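2-C-methyl-D-erythritol 4-phosphate cytidylyltransferase (Neisseria gonorrhoeae, PDB 1VGW) probably catalyses the transfer of a cytidylyl group from CTP to 2-C-methyl-D-erythritol 4-phosphate, releasing diphosphate, in the DXP pathway of isoprenoid biosynthesis. Local coordinates at residues E120-L125 against Q167-F172; D191-V196 against V201-I206. One frame throughout, in Å; residues are numbered along the deposited sequence.

Contact 1 of 2, residues E120-L125 against Q167-F172; sequences EALARL and QTPQLF
Leu125 of helix 119-129 meets Pro169 and Leu171 of strand 169-173, and all touching residues are buried. The contact across the two segments is apolar. Methyl CD2 of Leu125 does most of the touching. It lies over the ring of Pro169, 3.8 Å from Pro169 CB and 3.9 Å from Pro169 CD, and it also packs 3.7 Å from Pro169 O. CG of Leu125 stands anti to the backbone N (chi1 176°); with chi2 at 68°, this brings CD2 to the proline. One turn earlier, Leu122 CD1 reaches the same ring more loosely, 4.4 Å from Pro169 CG. Further along the strand, Leu171 CD2 rests 4.1 Å from the backbone O of Leu125.

Helix and strand run nearly parallel here, with axes 10.2 Å apart and crossing at -21°. This is a helix laid on the central sheet of the Rossmann-like GT-A type fold. Leu108 of strand 106-109 and Leu138 of strand 136-141, the neighbours of strand 169-173, continue the apolar floor under the helix.

Polar bonds flank the apolar contact. On the helix side, Arg124 NH1 donates to Gln207 O. The peptide bond before Pro169 is cis, at the corner where the chain turns from one strand to the next. Gln170, whose CB points away from the helix, sends NE2 back to Gln167 O at 3.2 Å, almost straight in line with that carbonyl, bridging the corner. Gln167 OE1 and Thr168 O both accept from Asn212 ND2. The side chain of Pro169 lies about 11 Å from that of Lys214, which is predicted to position MEP.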
loop_
_atom_site.group_PDB
_atom_site.type_symbol
_atom_site.label_atom_id
_atom_site.label_comp_id
_atom_site.label_asym_id
_atom_site.label_seq_id
_atom_site.Cartn_x
_atom_site.Cartn_y
_atom_site.Cartn_z
ATOM N N GLU B 120 -2.752 12.335 -14.624
ATOM C CA GLU B 120 -1.518 13.052 -14.367
ATOM C C GLU B 120 -0.321 12.106 -14.230
ATOM O O GLU B 120 0.804 12.436 -14.641
ATOM C CB GLU B 120 -1.683 13.882 -13.080
ATOM C CG GLU B 120 -0.916 15.184 -13.101
ATOM C CD GLU B 120 -1.218 16.120 -11.947
ATOM O OE1 GLU B 120 -0.339 16.971 -11.614
ATOM O OE2 GLU B 120 -2.332 16.057 -11.368
ATOM N N ALA B 121 -0.577 10.921 -13.665
ATOM C CA ALA B 121 0.458 9.919 -13.445
ATOM C C ALA B 121 0.940 9.334 -14.777
ATOM O O ALA B 121 2.105 9.030 -14.972
ATOM C CB ALA B 121 -0.030 8.814 -12.517
ATOM N N LEU B 122 -0.005 9.188 -15.705
ATOM C CA LEU B 122 0.282 8.669 -17.036
ATOM C C LEU B 122 1.182 9.653 -17.791
ATOM O O LEU B 122 2.191 9.217 -18.377
ATOM C CB LEU B 122 -0.990 8.383 -17.792
ATOM C CG LEU B 122 -0.965 7.792 -19.173
ATOM C CD1 LEU B 122 -0.206 6.483 -19.254
ATOM C CD2 LEU B 122 -2.366 7.594 -19.744
ATOM N N ALA B 123 0.856 10.941 -17.716
ATOM C CA ALA B 123 1.614 11.998 -18.333
ATOM C C ALA B 123 3.064 12.005 -17.855
ATOM O O ALA B 123 3.984 12.026 -18.696
ATOM C CB ALA B 123 0.973 13.363 -18.094
ATOM N N ARG B 124 3.296 11.968 -16.547
ATOM C CA ARG B 124 4.659 11.894 -16.004
ATOM C C ARG B 124 5.434 10.689 -16.541
ATOM O O ARG B 124 6.599 10.805 -16.944
ATOM C CB ARG B 124 4.578 11.747 -14.480
ATOM C CG ARG B 124 4.846 13.006 -13.693
ATOM C CD ARG B 124 5.361 12.678 -12.302
ATOM N NE ARG B 124 4.480 11.800 -11.577
ATOM C CZ ARG B 124 3.308 12.061 -11.032
ATOM N NH1 ARG B 124 2.668 11.087 -10.389
ATOM N NH2 ARG B 124 2.755 13.259 -11.119
ATOM N N LEU B 125 4.824 9.506 -16.590
ATOM C CA LEU B 125 5.544 8.339 -17.119
ATOM C C LEU B 125 5.957 8.544 -18.561
ATOM O O LEU B 125 7.033 8.116 -18.995
ATOM C CB LEU B 125 4.689 7.087 -16.984
ATOM C CG LEU B 125 5.179 5.768 -17.541
ATOM C CD1 LEU B 125 6.396 5.262 -16.743
ATOM C CD2 LEU B 125 4.071 4.701 -17.532
ATOM N N GLN B 167 4.227 -0.454 -9.542
ATOM C CA GLN B 167 2.866 -0.362 -10.051
ATOM C C GLN B 167 2.956 -0.559 -11.574
ATOM O O GLN B 167 3.933 -1.215 -12.012
ATOM C CB GLN B 167 2.225 0.979 -9.746
ATOM C CG GLN B 167 2.087 1.296 -8.275
ATOM C CD GLN B 167 1.311 2.553 -7.966
ATOM O OE1 GLN B 167 1.431 3.592 -8.650
ATOM N NE2 GLN B 167 0.501 2.480 -6.899
ATOM N N THR B 168 1.955 -0.211 -12.333
ATOM C CA THR B 168 1.944 -0.250 -13.782
ATOM C C THR B 168 1.339 1.081 -14.214
ATOM O O THR B 168 0.744 1.763 -13.334
ATOM C CB THR B 168 1.220 -1.438 -14.360
ATOM O OG1 THR B 168 -0.186 -1.266 -14.191
ATOM C CG2 THR B 168 1.628 -2.787 -13.755
ATOM N N PRO B 169 1.499 1.536 -15.448
ATOM C CA PRO B 169 2.153 0.851 -16.529
ATOM C C PRO B 169 3.653 0.828 -16.415
ATOM O O PRO B 169 4.215 1.560 -15.581
ATOM C CB PRO B 169 1.734 1.659 -17.783
ATOM C CG PRO B 169 0.652 2.582 -17.326
ATOM C CD PRO B 169 1.028 2.902 -15.886
ATOM N N GLN B 170 4.282 -0.112 -17.077
ATOM C CA GLN B 170 5.741 -0.278 -17.187
ATOM C C GLN B 170 6.055 -0.022 -18.688
ATOM O O GLN B 170 5.534 -0.774 -19.514
ATOM C CB GLN B 170 6.169 -1.714 -16.801
ATOM C CG GLN B 170 5.681 -1.995 -15.356
ATOM C CD GLN B 170 6.490 -2.967 -14.552
ATOM O OE1 GLN B 170 7.197 -3.860 -14.999
ATOM N NE2 GLN B 170 6.365 -2.888 -13.200
ATOM N N LEU B 171 6.822 1.017 -18.948
ATOM C CA LEU B 171 7.093 1.478 -20.324
ATOM C C LEU B 171 8.446 1.150 -20.884
ATOM O O LEU B 171 9.460 1.691 -20.394
ATOM C CB LEU B 171 6.793 2.965 -20.338
ATOM C CG LEU B 171 7.401 4.044 -21.143
ATOM C CD1 LEU B 171 8.352 3.679 -22.266
ATOM C CD2 LEU B 171 6.367 5.045 -21.622
ATOM N N PHE B 172 8.513 0.325 -21.935
ATOM C CA PHE B 172 9.733 -0.023 -22.622
ATOM C C PHE B 172 9.619 0.001 -24.156
ATOM O O PHE B 172 8.528 -0.176 -24.728
ATOM C CB PHE B 172 10.215 -1.444 -22.188
ATOM C CG PHE B 172 10.501 -1.490 -20.709
ATOM C CD1 PHE B 172 9.603 -2.158 -19.858
ATOM C CD2 PHE B 172 11.549 -0.786 -20.141
ATOM C CE1 PHE B 172 9.834 -2.109 -18.489
ATOM C CE2 PHE B 172 11.799 -0.766 -18.790
ATOM C CZ PHE B 172 10.888 -1.452 -17.945
#

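Contact 2 of 2, residues D191-V196 against V201-I206; sequences DEASAV and VRPLLI
Val196 and Val201 face each other across the short connection that leaves helix 192-197. Their side chains cross at a slant. Methyl CG1 of Val196 is the contact point. It sits 3.7 Å from Val201 CB and 3.8 Å from Val201 CG1. In both valines CG1 is anti to the backbone N (chi1 166° in Val196), and in Val196 this turns the methyl to the returning chain. The same methyl also meets the ring of Pro203, with CG of the proline 4.0 Å away, so it packs against both residues. One turn back, Ala193 points its CB toward Pro203 and approaches the same CG at 4.4 Å. Phe172 of strand 169-173 covers both Val196 and Pro203.

The start of the helix is capped by Asp191, and Gln170 of strand 169-173 also bonds to that end. Asp191 OD2 accepts from Ser194 N at 3.0 Å. The amide comes to the anti side of the carboxylate, 34° out of its plane. Separately, Ser194 OG donates to Asp191 O at 3.2 Å. OD2 has a second partner, Lys147 of the second subunit, so the cap also takes part in the dimer interface.

The whole is a helix-loop-strand connection of the Rossmann-like GT-A type fold: a capped helix, six linking residues (198-203), and strand 204-207, which joins the central sheet parallel to strand 136-141.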
loop_
_atom_site.group_PDB
_atom_site.type_symbol
_atom_site.label_atom_id
_atom_site.label_comp_id
_atom_site.label_asym_id
_atom_site.label_seq_id
_atom_site.Cartn_x
_atom_site.Cartn_y
_atom_site.Cartn_z
ATOM N N ASP B 191 7.990 -8.890 -12.782
ATOM C CA ASP B 191 7.407 -7.878 -13.644
ATOM C C ASP B 191 8.242 -7.614 -14.920
ATOM O O ASP B 191 9.265 -8.286 -15.118
ATOM C CB ASP B 191 7.157 -6.577 -12.887
ATOM C CG ASP B 191 8.337 -5.877 -12.326
ATOM O OD1 ASP B 191 8.277 -4.822 -11.643
ATOM O OD2 ASP B 191 9.471 -6.343 -12.494
ATOM N N GLU B 192 7.757 -6.725 -15.822
ATOM C CA GLU B 192 8.516 -6.477 -17.053
ATOM C C GLU B 192 9.885 -5.846 -16.730
ATOM O O GLU B 192 10.859 -6.301 -17.341
ATOM C CB GLU B 192 7.809 -5.687 -18.131
ATOM C CG GLU B 192 6.638 -6.357 -18.822
ATOM C CD GLU B 192 5.427 -6.565 -17.893
ATOM O OE1 GLU B 192 4.662 -7.533 -18.097
ATOM O OE2 GLU B 192 5.190 -5.787 -16.941
ATOM N N ALA B 193 9.980 -4.915 -15.824
ATOM C CA ALA B 193 11.222 -4.313 -15.427
ATOM C C ALA B 193 12.271 -5.338 -15.051
ATOM O O ALA B 193 13.423 -5.271 -15.488
ATOM C CB ALA B 193 11.035 -3.292 -14.318
ATOM N N SER B 194 11.930 -6.366 -14.270
ATOM C CA SER B 194 12.917 -7.346 -13.849
ATOM C C SER B 194 13.487 -8.127 -15.016
ATOM O O SER B 194 14.586 -8.679 -14.891
ATOM C CB SER B 194 12.380 -8.256 -12.730
ATOM O OG SER B 194 11.639 -9.339 -13.260
ATOM N N ALA B 195 12.771 -8.324 -16.108
ATOM C CA ALA B 195 13.361 -8.962 -17.295
ATOM C C ALA B 195 14.262 -7.940 -18.037
ATOM O O ALA B 195 15.289 -8.319 -18.597
ATOM C CB ALA B 195 12.367 -9.488 -18.284
ATOM N N VAL B 196 13.928 -6.668 -18.001
ATOM C CA VAL B 196 14.805 -5.673 -18.623
ATOM C C VAL B 196 16.105 -5.576 -17.828
ATOM O O VAL B 196 17.175 -5.613 -18.433
ATOM C CB VAL B 196 14.110 -4.336 -18.849
ATOM C CG1 VAL B 196 15.090 -3.210 -19.180
ATOM C CG2 VAL B 196 13.152 -4.445 -20.068
ATOM N N VAL B 201 20.300 -3.420 -18.110
ATOM C CA VAL B 201 19.726 -2.078 -18.283
ATOM C C VAL B 201 18.988 -1.702 -16.987
ATOM O O VAL B 201 18.194 -2.554 -16.550
ATOM C CB VAL B 201 18.666 -2.117 -19.409
ATOM C CG1 VAL B 201 17.972 -0.768 -19.535
ATOM C CG2 VAL B 201 19.180 -2.635 -20.720
ATOM N N ARG B 202 19.057 -0.514 -16.489
ATOM C CA ARG B 202 18.420 -0.021 -15.295
ATOM C C ARG B 202 17.292 0.960 -15.580
ATOM O O ARG B 202 17.561 2.172 -15.768
ATOM C CB ARG B 202 19.476 0.726 -14.468
ATOM C CG ARG B 202 20.621 -0.176 -13.936
ATOM C CD ARG B 202 21.423 0.726 -12.971
ATOM N NE ARG B 202 22.132 -0.012 -11.965
ATOM C CZ ARG B 202 22.691 0.590 -10.900
ATOM N NH1 ARG B 202 22.580 1.888 -10.727
ATOM N NH2 ARG B 202 23.377 -0.162 -10.066
ATOM N N PRO B 203 16.030 0.550 -15.464
ATOM C CA PRO B 203 14.907 1.451 -15.792
ATOM C C PRO B 203 14.731 2.555 -14.785
ATOM O O PRO B 203 15.153 2.408 -13.627
ATOM C CB PRO B 203 13.703 0.540 -15.879
ATOM C CG PRO B 203 14.262 -0.816 -16.106
ATOM C CD PRO B 203 15.554 -0.837 -15.288
ATOM N N LEU B 204 14.185 3.703 -15.199
ATOM C CA LEU B 204 13.951 4.790 -14.235
ATOM C C LEU B 204 12.788 4.422 -13.301
ATOM O O LEU B 204 11.918 3.613 -13.660
ATOM C CB LEU B 204 13.601 6.114 -14.936
ATOM C CG LEU B 204 14.468 6.670 -16.031
ATOM C CD1 LEU B 204 13.802 7.857 -16.732
ATOM C CD2 LEU B 204 15.806 7.168 -15.487
ATOM N N LEU B 205 12.730 5.044 -12.131
ATOM C CA LEU B 205 11.602 4.903 -11.215
ATOM C C LEU B 205 10.862 6.270 -11.221
ATOM O O LEU B 205 11.464 7.274 -10.823
ATOM C CB LEU B 205 11.976 4.580 -9.774
ATOM C CG LEU B 205 12.396 3.152 -9.464
ATOM C CD1 LEU B 205 13.297 3.103 -8.239
ATOM C CD2 LEU B 205 11.218 2.201 -9.297
ATOM N N ILE B 206 9.618 6.260 -11.675
ATOM C CA ILE B 206 8.776 7.473 -11.723
ATOM C C ILE B 206 7.635 7.350 -10.695
ATOM O O ILE B 206 7.028 6.293 -10.451
ATOM C CB ILE B 206 8.237 7.653 -13.132
ATOM C CG1 ILE B 206 9.421 8.039 -14.092
ATOM C CG2 ILE B 206 7.130 8.650 -13.287
ATOM C CD1 ILE B 206 9.633 6.892 -15.078
#

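Overall arrangement
The two contacts follow one another along the chain, and their centres lie 12 Å apart. Both are apolar and buried, but contact 1 sits deeper, 8 Å from the chain centre against 12 Å. Strand 169-173 joins them: Pro169 and Leu171 serve contact 1, while Gln170 and Phe172 turn to the helix of contact 2. Gln170 probably accepts from Ala193 N and donates to Asp191 OD1. Both contacts reach the same sheet, and Ile206 of strand 204-207 also packs on Leu125. Contact 1 is touched by no other chain. Contact 2 lies beside the second subunit: Asp191 forms its salt bridge there, while Glu192 pairs with Arg84 of its own chain.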